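Local coordinates for putative tetR-family transcriptional regulator (Streptomyces coelicolor, PDB 3FIW), which is probably a DNA-binding transcriptional regulator of the TetR family that recognises regulatory DNA and represses transcription, at residues 25-31 / 62-66; 33-37 / 50-55; 43-48 / 69-73; 76-81 / 120-126; 107-111 / 161-165. One frame throughout, in Å; residues are numbered along the deposited sequence.

Contact 1: 25-31 / 62-66; sequences MNRETVI and LYWYF
R27 and Y65 are the closest backbone pair here, their CA atoms 6.5 Å apart, where the first turn of helix 27-41 passes the chain leaving helix 60-63. The second segment ends the predicted helix-turn-helix of this TetR-type DNA-binding domain. Y65 and F66 are the two aromatic side chains that fill the join. With CG turned away from its carbonyl carbon (chi1 -64°), Y65 runs its ring along the start of the helix, and V30 CG2 sits over one face, 4.3 Å from the ring centroid and 13° off the normal, a CH-pi contact. The hydroxyl reaches the peptide between M25 and N26; Y65 OH is 3.1 Å from N26 N, but the angle is too poor for a hydrogen bond. Instead a water, lying at the ring edge and in its plane, donates to M25 O and is weakly linked to Y65 OH. A serine in place of Y65 would probably open a gap beneath V30 CG2, which would lose the ring face it rests on, and remove the water's weak link to the phenol. F66 presents its edge to the helix and takes Y65 CB over one face. R27 NH1 lies at that edge, 3.0 Å from F66 CE1, which in turn stands over one face of the guanidinium; the planes are 64° apart. Further along the same edge, V30 CG1 approaches F66 CE2 at 3.7 Å, and I31 CG1 comes to 3.5 Å from F66 CZ.

Contact 2: 33-37 / 50-55; sequences EALDL and RLAKRL
E33 opens the contact by laying the aliphatic part of its side chain along L55. E33 CG lies 3.5 Å from L55 CD2, and the two chains slide past each other in opposite directions; the bend at chi2 (68°) turns the carboxylate off this apolar line. One residue on, A34 makes the closest backbone pair with L51, CA to CA 6.2 Å. Its small methyl lets L51 straddle A34: L51 CD1 reaches the backbone at A34 N, 3.7 Å away, while L51 CD2 touches A34 CB. L37, a turn after E33, has the largest share of the contact and splits its two methyls between partners. CG lies anti to the backbone N (chi1 -175°), which sends the branch across to helix 48-55. L37 CD2 settles at 3.7 Å from L51 N and also touches R50 CB. L37 CD1 lies over one face of the R54 guanidinium, 3.5 Å from R54 NE, and the two side chains cross at about a right angle. R54 itself is folded at chi2 and chi3, and its CG also touches this methyl. The short axes are 9.9 Å apart, and their directions differ by 109°. This steep packing of helix 27-41 against helix 48-55, the first helix of the predicted helix-turn-helix, is characteristic of the three-helix DNA-binding domain of TetR regulators.

Contact 3: 43-48 / 69-73; sequences LDGVST and KRDLL
The lead-in to the predicted helix-turn-helix meets the first turns of helix 69-79 through V46 and K69. Segment 43-48 is the turn after helix 27-41 and ends as helix 48-55 starts, with S47 at the N-cap and its OG bonded to R50 N. K69 spans the gap on a long chain bent at chi3 and chi4. K69 NZ donates to V46 O over 2.8 Å; the C=O...N angle is 147° and the nitrogen is tilted 32° from the carbonyl plane. The neighbouring K69 CE also lies against this oxygen, 3.3 Å from V46 O. Beside the polar bond run three apolar contacts. L43 CD1 and L73 CD2 meet at 3.8 Å. V46 CG1 comes to 4.2 Å from L72 CD2 and lies more loosely against L73 CD2. L38 of helix 27-41 and L120 of helix 117-123 extend this apolar cluster. The contact thus joins one charged hydrogen bond, made by an exposed lysine, to a layer of leucine and valine methyls. The ammonium would probably polarise the V46 carbonyl, and its bond ties the turn to helix 69-79 just where the next helix begins.

Contact 4: 76-81 / 120-126; sequences MAQAAM and LHAGSRP
A77 and P126 help to join the end of helix 69-79, which in the TetR fold links the DNA-binding and C-terminal parts, to helix 117-123 and the turn after it. Most of the contact is apolar. A77 CA comes within 5.4 Å of H121 CA, an approach that the single methyl of A77 permits; Q78 CA and P126 CA are 4.8 Å apart. L120, with CG anti to the backbone N (chi1 -178°), lies under A77: L120 CD1 meets CE of selenomethionine M76 at 4.0 Å, and L120 CD2 meets A80 CB. P126 CG packs on M81 CG, 3.9 Å away. Van der Waals contacts with the backbone add to this, A77 CB lying 3.4 Å from the carbonyl S124 O and P126 CG resting on the A77 carbonyl. Another kind is sulfur-aromatic in type, with selenium as the heavy atom: selenomethionine M81 is bent at chi2 and chi3, and M81 SE approaches the H121 ring obliquely, 4.5 Å from its centroid and 62° off the normal. The H121 ring also meets F107 edge-to-face. The polar component lies at the rim, where the Q78 amide accepts a hydrogen bond from T127 N and Q78 OE1 also lies 3.3 Å from P126 CA.

Contact 5: 107-111 / 161-165; sequences FRRTL and TVGCV
F107 and L111 form the apolar side of this contact with T161, V162 and V165. The F107 ring, carried across with CG anti to the backbone N (chi1 -173°), turns its edge to T161, F107 CD2 lying 3.8 Å from T161 CB. F107 CE2 reaches V162 CG2 at 4.0 Å, and L111 CD1 of the same helix sits over one ring face, toward its rim. L111 CD1 touches V162 CG2 too, while L111 CB meets V165 CG1. Cutting F107 back to an alanine is likely to open a gap beside T161 CB and V162 CG2 and to leave H121 without its edge-to-face partner. A second group of contacts uses the aliphatic start of R108. T161 CG2 presses on the backbone, 3.5 Å from R108 CA, and V165 CG2 lies 3.7 Å from R108 CG. Among polar links, R108 NH2 forms a salt bridge with E168 OE1 and T161 OG1 bonds to A157 O, both in helix 147-170; R108 NH1 has a long, weak ion pair with E190 of the second subunit. The short axes lie 9.9 Å apart at 39°, helix 96-112 running alongside helix 147-170 in roughly the same direction. H121 and A118 of helix 117-123 border L111 and V165, and F193 of the second subunit packs on R108 and T161, which places this pair of helices at the dimer interface.

How the contacts relate
Contacts 1, 2 and 3 lie together in the DNA-binding domain, with centres 10 to 13 Å apart, and helix 27-41 is shared by contacts 1 and 2. Contact 2 is nested inside the chain loop closed by contact 1, while contact 3 alternates with both, so helices 27-41, 48-55, 60-63 and 69-79 close on one core where L51, L62, F66 and L72 meet. Helix 69-79 then carries the chain from contact 3 to contact 4. Contact 5 lies about 27 Å from contact 1, centre to centre, and does not touch it; contact 4, which touches contacts 1, 2, 3 and 5, lies between the DNA-binding part and the part that meets the second subunit.

Contact 1: 25-31 / 62-66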
# COMPACT_ATOMS: atom_id res chain seq x y z
N MSE A 25 15.68 2.35 32.29
CA MSE A 25 14.85 3.14 31.36
C MSE A 25 15.63 4.05 30.41
O MSE A 25 16.48 4.84 30.81
CB MSE A 25 13.71 3.86 32.08
CG MSE A 25 12.63 2.90 32.52
SE MSE A 25 11.56 2.19 31.05
CE MSE A 25 12.78 0.95 30.12
N ASN A 26 15.27 3.95 29.13
CA ASN A 26 16.17 4.28 28.05
C ASN A 26 15.22 4.39 26.85
O ASN A 26 14.27 3.61 26.74
CB ASN A 26 17.13 3.09 27.97
CG ASN A 26 18.18 3.21 26.91
OD1 ASN A 26 19.32 2.73 27.08
ND2 ASN A 26 17.81 3.77 25.75
N ARG A 27 15.43 5.38 25.98
CA ARG A 27 14.53 5.55 24.82
C ARG A 27 14.58 4.33 23.87
O ARG A 27 13.54 3.73 23.60
CB ARG A 27 14.81 6.86 24.08
CG ARG A 27 13.92 7.10 22.90
CD ARG A 27 14.25 8.44 22.26
NE ARG A 27 13.02 9.12 21.81
CZ ARG A 27 12.48 9.02 20.58
NH1 ARG A 27 11.37 9.69 20.32
NH2 ARG A 27 13.04 8.28 19.61
N GLU A 28 15.77 3.97 23.39
CA GLU A 28 15.96 2.84 22.43
C GLU A 28 15.32 1.52 22.92
O GLU A 28 14.64 0.84 22.16
CB GLU A 28 17.44 2.64 22.03
CG GLU A 28 18.44 2.64 23.22
CD GLU A 28 19.93 2.63 22.81
OE1 GLU A 28 20.71 1.89 23.48
OE2 GLU A 28 20.32 3.34 21.83
N THR A 29 15.53 1.23 24.20
CA THR A 29 14.85 0.21 25.00
C THR A 29 13.35 0.26 24.94
O THR A 29 12.72 -0.75 24.79
CB THR A 29 15.25 0.40 26.51
OG1 THR A 29 16.67 0.33 26.59
CG2 THR A 29 14.58 -0.62 27.50
N VAL A 30 12.77 1.43 25.17
CA VAL A 30 11.31 1.54 25.11
C VAL A 30 10.82 1.21 23.70
O VAL A 30 9.84 0.47 23.55
CB VAL A 30 10.81 2.91 25.60
CG1 VAL A 30 9.33 3.09 25.31
CG2 VAL A 30 11.04 3.03 27.09
N ILE A 31 11.51 1.75 22.69
CA ILE A 31 11.11 1.63 21.32
C ILE A 31 11.25 0.17 20.87
O ILE A 31 10.43 -0.33 20.13
CB ILE A 31 11.95 2.59 20.39
CG1 ILE A 31 11.61 4.06 20.67
CG2 ILE A 31 11.68 2.29 18.93
CD1 ILE A 31 12.69 5.08 20.24
N LEU A 62 6.26 6.84 30.97
CA LEU A 62 6.49 6.78 29.54
C LEU A 62 6.15 8.07 28.81
O LEU A 62 6.72 8.31 27.75
CB LEU A 62 5.72 5.63 28.89
CG LEU A 62 6.14 4.20 29.27
CD1 LEU A 62 5.36 3.21 28.40
CD2 LEU A 62 7.66 4.00 29.18
N TYR A 63 5.22 8.86 29.35
CA TYR A 63 4.98 10.24 28.89
C TYR A 63 6.27 11.04 28.60
O TYR A 63 6.32 11.83 27.67
CB TYR A 63 4.13 11.00 29.96
CG TYR A 63 3.76 12.44 29.61
CD1 TYR A 63 2.89 12.73 28.55
CD2 TYR A 63 4.26 13.51 30.35
CE1 TYR A 63 2.57 14.06 28.21
CE2 TYR A 63 3.92 14.84 30.04
CZ TYR A 63 3.10 15.10 28.97
OH TYR A 63 2.80 16.44 28.68
N TRP A 64 7.31 10.82 29.39
CA TRP A 64 8.57 11.54 29.29
C TRP A 64 9.38 11.17 28.07
O TRP A 64 10.26 11.95 27.62
CB TRP A 64 9.36 11.32 30.59
CG TRP A 64 8.51 11.80 31.77
CD1 TRP A 64 7.94 11.03 32.76
CD2 TRP A 64 8.07 13.14 32.01
NE1 TRP A 64 7.20 11.84 33.61
CE2 TRP A 64 7.28 13.13 33.17
CE3 TRP A 64 8.28 14.35 31.34
CZ2 TRP A 64 6.69 14.29 33.66
CZ3 TRP A 64 7.72 15.50 31.86
CH2 TRP A 64 6.93 15.46 32.99
N TYR A 65 9.10 9.97 27.55
CA TYR A 65 9.59 9.50 26.24
C TYR A 65 8.69 9.90 25.05
O TYR A 65 9.19 10.31 24.00
CB TYR A 65 9.73 7.97 26.23
CG TYR A 65 10.77 7.51 27.22
CD1 TYR A 65 12.13 7.66 26.94
CD2 TYR A 65 10.40 7.01 28.45
CE1 TYR A 65 13.09 7.26 27.86
CE2 TYR A 65 11.31 6.63 29.35
CZ TYR A 65 12.65 6.74 29.05
OH TYR A 65 13.54 6.38 29.99
N PHE A 66 7.38 9.74 25.22
CA PHE A 66 6.44 9.92 24.13
C PHE A 66 5.23 10.57 24.67
O PHE A 66 4.45 9.97 25.40
CB PHE A 66 6.10 8.56 23.49
CG PHE A 66 7.29 7.86 22.96
CD1 PHE A 66 8.09 8.47 21.98
CD2 PHE A 66 7.68 6.64 23.48
CE1 PHE A 66 9.25 7.85 21.51
CE2 PHE A 66 8.83 5.99 23.00
CZ PHE A 66 9.62 6.61 22.02
O HOH W 1 16.76 7.22 29.31

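Contact 2: 33-37 / 50-55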
# COMPACT_ATOMS: atom_id res chain seq x y z
N GLU A 33 11.12 -2.41 22.83
CA GLU A 33 10.05 -3.07 23.53
C GLU A 33 8.66 -2.82 22.89
O GLU A 33 7.77 -3.68 22.95
CB GLU A 33 10.07 -2.63 24.99
CG GLU A 33 9.49 -3.66 25.94
CD GLU A 33 10.33 -4.94 26.08
OE1 GLU A 33 11.59 -4.89 26.10
OE2 GLU A 33 9.69 -6.00 26.18
N ALA A 34 8.52 -1.67 22.24
CA ALA A 34 7.27 -1.31 21.59
C ALA A 34 7.07 -2.13 20.31
O ALA A 34 5.96 -2.66 20.03
CB ALA A 34 7.30 0.19 21.28
N LEU A 35 8.16 -2.27 19.56
CA LEU A 35 8.20 -3.08 18.36
C LEU A 35 7.98 -4.57 18.65
O LEU A 35 7.34 -5.27 17.84
CB LEU A 35 9.50 -2.87 17.62
CG LEU A 35 9.70 -1.49 16.93
CD1 LEU A 35 11.05 -1.44 16.26
CD2 LEU A 35 8.62 -1.20 15.94
N ASP A 36 8.51 -5.04 19.79
CA ASP A 36 8.23 -6.39 20.24
C ASP A 36 6.78 -6.56 20.63
O ASP A 36 6.18 -7.60 20.29
CB ASP A 36 9.09 -6.80 21.43
CG ASP A 36 10.55 -7.05 21.05
OD1 ASP A 36 10.93 -7.02 19.84
OD2 ASP A 36 11.32 -7.28 22.00
N LEU A 37 6.22 -5.56 21.32
CA LEU A 37 4.79 -5.51 21.63
C LEU A 37 3.91 -5.55 20.38
O LEU A 37 2.89 -6.26 20.35
CB LEU A 37 4.44 -4.25 22.45
CG LEU A 37 2.97 -4.17 22.93
CD1 LEU A 37 2.66 -5.19 24.00
CD2 LEU A 37 2.62 -2.77 23.41
N ARG A 50 -0.17 -0.51 27.61
CA ARG A 50 0.23 -1.89 27.40
C ARG A 50 1.76 -2.01 27.36
O ARG A 50 2.33 -2.95 27.91
CB ARG A 50 -0.41 -2.39 26.11
CG ARG A 50 -0.97 -3.78 26.19
CD ARG A 50 -2.06 -3.90 25.17
NE ARG A 50 -2.78 -5.16 25.31
CZ ARG A 50 -3.87 -5.48 24.63
NH1 ARG A 50 -4.38 -4.62 23.74
NH2 ARG A 50 -4.45 -6.65 24.84
N LEU A 51 2.42 -1.04 26.71
CA LEU A 51 3.86 -0.97 26.70
C LEU A 51 4.42 -0.79 28.11
O LEU A 51 5.39 -1.47 28.49
CB LEU A 51 4.33 0.16 25.75
CG LEU A 51 5.80 0.60 25.67
CD1 LEU A 51 6.74 -0.52 25.25
CD2 LEU A 51 5.89 1.75 24.71
N ALA A 52 3.83 0.12 28.89
CA ALA A 52 4.24 0.35 30.27
C ALA A 52 4.29 -0.98 31.02
O ALA A 52 5.26 -1.29 31.70
CB ALA A 52 3.31 1.31 30.97
N LYS A 53 3.21 -1.74 30.88
CA LYS A 53 3.03 -2.98 31.59
C LYS A 53 4.05 -4.03 31.15
O LYS A 53 4.62 -4.68 31.99
CB LYS A 53 1.57 -3.42 31.42
CG LYS A 53 1.33 -4.89 31.30
CD LYS A 53 0.87 -5.50 32.61
CE LYS A 53 0.26 -6.86 32.33
NZ LYS A 53 -0.40 -6.80 30.99
N ARG A 54 4.27 -4.18 29.84
CA ARG A 54 5.39 -5.00 29.30
C ARG A 54 6.72 -4.66 29.95
O ARG A 54 7.55 -5.54 30.18
CB ARG A 54 5.54 -4.84 27.76
CG ARG A 54 4.96 -6.00 26.88
CD ARG A 54 3.87 -6.81 27.62
NE ARG A 54 2.65 -7.14 26.85
CZ ARG A 54 1.43 -6.64 27.09
NH1 ARG A 54 1.24 -5.75 28.06
NH2 ARG A 54 0.37 -7.02 26.35
N LEU A 55 6.93 -3.37 30.21
CA LEU A 55 8.19 -2.86 30.76
C LEU A 55 8.22 -3.00 32.28
O LEU A 55 9.28 -2.92 32.87
CB LEU A 55 8.41 -1.39 30.35
CG LEU A 55 8.77 -1.02 28.89
CD1 LEU A 55 8.64 0.45 28.68
CD2 LEU A 55 10.17 -1.43 28.54

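Contact 3: 43-48 / 69-73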
# COMPACT_ATOMS: atom_id res chain seq x y z
N LEU A 43 -0.72 -3.93 15.54
CA LEU A 43 -0.76 -2.46 15.64
C LEU A 43 -1.99 -1.95 16.41
O LEU A 43 -1.90 -0.98 17.15
CB LEU A 43 -0.69 -1.82 14.24
CG LEU A 43 -0.51 -0.31 14.01
CD1 LEU A 43 0.77 0.26 14.66
CD2 LEU A 43 -0.52 0.03 12.53
N ASP A 44 -3.13 -2.59 16.19
CA ASP A 44 -4.39 -2.20 16.83
C ASP A 44 -4.33 -2.38 18.33
O ASP A 44 -5.03 -1.67 19.04
CB ASP A 44 -5.56 -3.00 16.26
CG ASP A 44 -6.03 -2.47 14.89
OD1 ASP A 44 -5.54 -1.41 14.42
OD2 ASP A 44 -6.91 -3.11 14.31
N GLY A 45 -3.49 -3.32 18.80
CA GLY A 45 -3.18 -3.44 20.26
C GLY A 45 -2.05 -2.61 20.91
O GLY A 45 -1.76 -2.77 22.11
N VAL A 46 -1.39 -1.73 20.16
CA VAL A 46 -0.28 -0.97 20.72
C VAL A 46 -0.86 0.24 21.46
O VAL A 46 -1.67 1.01 20.90
CB VAL A 46 0.76 -0.56 19.62
CG1 VAL A 46 1.89 0.27 20.17
CG2 VAL A 46 1.32 -1.78 18.95
N SER A 47 -0.52 0.37 22.75
CA SER A 47 -0.88 1.51 23.57
C SER A 47 0.23 1.74 24.56
O SER A 47 1.05 0.84 24.83
CB SER A 47 -2.19 1.29 24.33
OG SER A 47 -2.10 0.14 25.14
N THR A 48 0.29 2.96 25.04
CA THR A 48 1.20 3.33 26.10
C THR A 48 0.98 2.48 27.35
O THR A 48 1.94 1.99 27.95
CB THR A 48 1.03 4.81 26.41
OG1 THR A 48 1.14 5.52 25.17
CG2 THR A 48 2.11 5.30 27.37
N LYS A 69 0.61 9.01 21.77
CA LYS A 69 0.62 7.77 20.99
C LYS A 69 1.13 8.03 19.58
O LYS A 69 1.90 7.24 19.05
CB LYS A 69 -0.78 7.17 20.88
CG LYS A 69 -0.81 5.70 20.41
CD LYS A 69 -2.16 5.43 19.74
CE LYS A 69 -2.68 3.99 19.92
NZ LYS A 69 -2.04 2.99 19.02
N ARG A 70 0.70 9.13 18.96
CA ARG A 70 1.28 9.57 17.70
C ARG A 70 2.81 9.55 17.73
O ARG A 70 3.42 9.04 16.80
CB ARG A 70 0.76 10.96 17.29
CG ARG A 70 1.15 11.45 15.85
CD ARG A 70 0.77 12.96 15.57
NE ARG A 70 1.75 13.89 16.17
CZ ARG A 70 1.60 14.57 17.31
NH1 ARG A 70 0.46 14.49 18.03
NH2 ARG A 70 2.60 15.36 17.75
N ASP A 71 3.44 10.12 18.76
CA ASP A 71 4.92 10.22 18.82
C ASP A 71 5.62 8.85 19.03
O ASP A 71 6.74 8.64 18.57
CB ASP A 71 5.38 11.15 19.93
CG ASP A 71 4.94 12.57 19.72
OD1 ASP A 71 4.37 12.87 18.68
OD2 ASP A 71 5.15 13.38 20.63
N LEU A 72 4.95 7.97 19.78
CA LEU A 72 5.36 6.60 19.97
C LEU A 72 5.41 5.86 18.63
O LEU A 72 6.44 5.32 18.26
CB LEU A 72 4.39 5.90 20.95
CG LEU A 72 4.69 4.41 21.08
CD1 LEU A 72 6.13 4.16 21.66
CD2 LEU A 72 3.61 3.72 21.90
N LEU A 73 4.29 5.85 17.90
CA LEU A 73 4.25 5.29 16.53
C LEU A 73 5.33 5.79 15.55
O LEU A 73 5.93 4.98 14.86
CB LEU A 73 2.85 5.49 15.92
CG LEU A 73 1.75 4.70 16.65
CD1 LEU A 73 0.44 4.88 15.95
CD2 LEU A 73 2.04 3.19 16.80

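Contact 4: 76-81 / 120-126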
# COMPACT_ATOMS: atom_id res chain seq x y z
N MSE A 76 8.46 4.26 16.53
CA MSE A 76 8.47 2.85 16.17
C MSE A 76 8.72 2.69 14.66
O MSE A 76 9.49 1.83 14.26
CB MSE A 76 7.15 2.20 16.58
CG MSE A 76 6.97 1.99 18.09
SE MSE A 76 5.16 1.63 18.54
CE MSE A 76 4.89 -0.02 17.50
N ALA A 77 8.08 3.54 13.84
CA ALA A 77 8.17 3.43 12.37
C ALA A 77 9.61 3.70 11.88
O ALA A 77 10.10 3.02 10.97
CB ALA A 77 7.17 4.38 11.70
N GLN A 78 10.26 4.69 12.51
CA GLN A 78 11.60 5.05 12.18
C GLN A 78 12.57 3.93 12.56
O GLN A 78 13.40 3.53 11.74
CB GLN A 78 12.00 6.38 12.84
CG GLN A 78 13.38 6.92 12.33
CD GLN A 78 13.27 7.52 10.91
OE1 GLN A 78 12.28 8.17 10.58
NE2 GLN A 78 14.27 7.31 10.08
N ALA A 79 12.48 3.43 13.81
CA ALA A 79 13.34 2.31 14.29
C ALA A 79 13.14 1.06 13.42
O ALA A 79 14.06 0.30 13.20
CB ALA A 79 13.02 2.01 15.72
N ALA A 80 11.91 0.84 12.94
CA ALA A 80 11.56 -0.34 12.08
C ALA A 80 12.37 -0.42 10.77
O ALA A 80 12.47 -1.49 10.14
CB ALA A 80 10.08 -0.34 11.77
N MSE A 81 12.94 0.71 10.37
CA MSE A 81 13.67 0.83 9.10
C MSE A 81 15.14 0.52 9.22
O MSE A 81 15.85 0.50 8.20
CB MSE A 81 13.54 2.25 8.50
CG MSE A 81 12.15 2.59 8.02
SE MSE A 81 11.76 1.56 6.43
CE MSE A 81 10.72 0.17 7.12
N LEU A 120 2.22 0.25 9.95
CA LEU A 120 3.05 1.09 10.79
C LEU A 120 3.81 2.10 9.95
O LEU A 120 3.83 3.29 10.28
CB LEU A 120 4.02 0.23 11.62
CG LEU A 120 4.94 0.96 12.61
CD1 LEU A 120 4.20 1.47 13.84
CD2 LEU A 120 6.12 0.04 13.00
N HIS A 121 4.45 1.63 8.88
CA HIS A 121 5.18 2.53 7.99
C HIS A 121 4.30 3.60 7.37
O HIS A 121 4.55 4.82 7.54
CB HIS A 121 5.80 1.69 6.88
CG HIS A 121 6.84 2.40 6.08
ND1 HIS A 121 6.63 2.84 4.79
CD2 HIS A 121 8.12 2.72 6.38
CE1 HIS A 121 7.74 3.38 4.31
NE2 HIS A 121 8.66 3.32 5.26
N ALA A 122 3.26 3.15 6.68
CA ALA A 122 2.30 4.05 5.98
C ALA A 122 1.68 5.07 6.93
O ALA A 122 1.51 6.25 6.58
CB ALA A 122 1.22 3.26 5.25
N GLY A 123 1.35 4.62 8.14
CA GLY A 123 0.76 5.48 9.15
C GLY A 123 1.62 6.61 9.71
O GLY A 123 1.10 7.67 10.09
N SER A 124 2.93 6.37 9.81
CA SER A 124 3.86 7.34 10.36
C SER A 124 5.08 7.40 9.50
O SER A 124 6.17 7.12 10.00
CB SER A 124 4.34 6.92 11.75
OG SER A 124 3.30 6.46 12.56
N ARG A 125 4.91 7.72 8.23
CA ARG A 125 6.03 7.80 7.27
C ARG A 125 7.37 8.29 7.85
O ARG A 125 7.53 9.48 8.13
CB ARG A 125 5.63 8.63 6.06
CG ARG A 125 4.74 7.85 5.10
CD ARG A 125 3.76 8.72 4.29
NE ARG A 125 2.40 8.18 4.41
CZ ARG A 125 1.92 7.09 3.79
NH1 ARG A 125 0.65 6.74 4.03
NH2 ARG A 125 2.68 6.34 2.95
N PRO A 126 8.33 7.35 8.04
CA PRO A 126 9.70 7.61 8.53
C PRO A 126 10.43 8.55 7.60
O PRO A 126 10.09 8.63 6.42
CB PRO A 126 10.39 6.25 8.46
CG PRO A 126 9.32 5.27 8.44
CD PRO A 126 8.13 5.91 7.76

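Contact 5: 107-111 / 161-165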
# COMPACT_ATOMS: atom_id res chain seq x y z
N PHE A 107 13.67 -3.73 1.20
CA PHE A 107 12.60 -2.90 1.71
C PHE A 107 11.39 -3.75 2.14
O PHE A 107 10.83 -3.53 3.23
CB PHE A 107 12.17 -1.90 0.65
CG PHE A 107 11.18 -0.87 1.14
CD1 PHE A 107 11.43 -0.11 2.28
CD2 PHE A 107 9.98 -0.66 0.43
CE1 PHE A 107 10.49 0.87 2.68
CE2 PHE A 107 9.07 0.27 0.82
CZ PHE A 107 9.32 1.05 1.94
N ARG A 108 10.97 -4.66 1.25
CA ARG A 108 9.96 -5.65 1.54
C ARG A 108 10.27 -6.44 2.82
O ARG A 108 9.46 -6.53 3.72
CB ARG A 108 9.81 -6.61 0.37
CG ARG A 108 8.67 -7.64 0.64
CD ARG A 108 8.15 -8.25 -0.62
NE ARG A 108 7.25 -9.38 -0.34
CZ ARG A 108 7.62 -10.64 -0.13
NH1 ARG A 108 8.90 -11.00 -0.17
NH2 ARG A 108 6.69 -11.57 0.10
N ARG A 109 11.44 -7.05 2.87
CA ARG A 109 11.88 -7.84 4.00
C ARG A 109 11.77 -6.99 5.30
O ARG A 109 11.26 -7.45 6.33
CB ARG A 109 13.32 -8.33 3.75
CG ARG A 109 13.96 -9.19 4.86
CD ARG A 109 15.50 -9.36 4.65
NE ARG A 109 15.75 -9.92 3.33
CZ ARG A 109 16.44 -9.32 2.35
NH1 ARG A 109 17.05 -8.14 2.54
NH2 ARG A 109 16.58 -9.95 1.19
N THR A 110 12.16 -5.73 5.20
CA THR A 110 12.12 -4.84 6.37
C THR A 110 10.69 -4.67 6.87
O THR A 110 10.47 -4.80 8.08
CB THR A 110 12.82 -3.52 6.11
OG1 THR A 110 14.17 -3.80 5.72
CG2 THR A 110 12.91 -2.67 7.37
N LEU A 111 9.73 -4.48 5.95
CA LEU A 111 8.38 -4.16 6.32
C LEU A 111 7.75 -5.39 6.93
O LEU A 111 7.03 -5.30 7.93
CB LEU A 111 7.59 -3.64 5.10
CG LEU A 111 7.96 -2.26 4.49
CD1 LEU A 111 7.07 -1.98 3.26
CD2 LEU A 111 7.83 -1.07 5.53
N THR A 161 5.80 -1.96 -3.32
CA THR A 161 6.10 -2.83 -2.15
C THR A 161 5.19 -2.57 -0.95
O THR A 161 4.68 -3.53 -0.27
CB THR A 161 7.57 -2.72 -1.70
OG1 THR A 161 8.47 -2.82 -2.83
CG2 THR A 161 7.91 -3.73 -0.62
N VAL A 162 4.91 -1.30 -0.68
CA VAL A 162 3.96 -0.98 0.41
C VAL A 162 2.61 -1.65 0.16
O VAL A 162 2.06 -2.36 1.00
CB VAL A 162 3.87 0.55 0.65
CG1 VAL A 162 2.74 0.95 1.66
CG2 VAL A 162 5.16 0.99 1.21
N GLY A 163 2.09 -1.47 -1.04
CA GLY A 163 0.82 -2.04 -1.38
C GLY A 163 0.87 -3.55 -1.32
O GLY A 163 -0.09 -4.18 -0.83
N CYS A 164 1.96 -4.15 -1.81
CA CYS A 164 2.10 -5.63 -1.70
C CYS A 164 2.07 -6.13 -0.26
O CYS A 164 1.29 -7.08 0.09
CB CYS A 164 3.42 -6.07 -2.32
SG CYS A 164 3.44 -6.07 -4.11
N VAL A 165 2.93 -5.52 0.57
CA VAL A 165 3.10 -5.95 1.96
C VAL A 165 1.83 -5.70 2.80
O VAL A 165 1.48 -6.52 3.62
CB VAL A 165 4.37 -5.40 2.67
CG1 VAL A 165 4.39 -5.83 4.15
CG2 VAL A 165 5.68 -5.91 1.98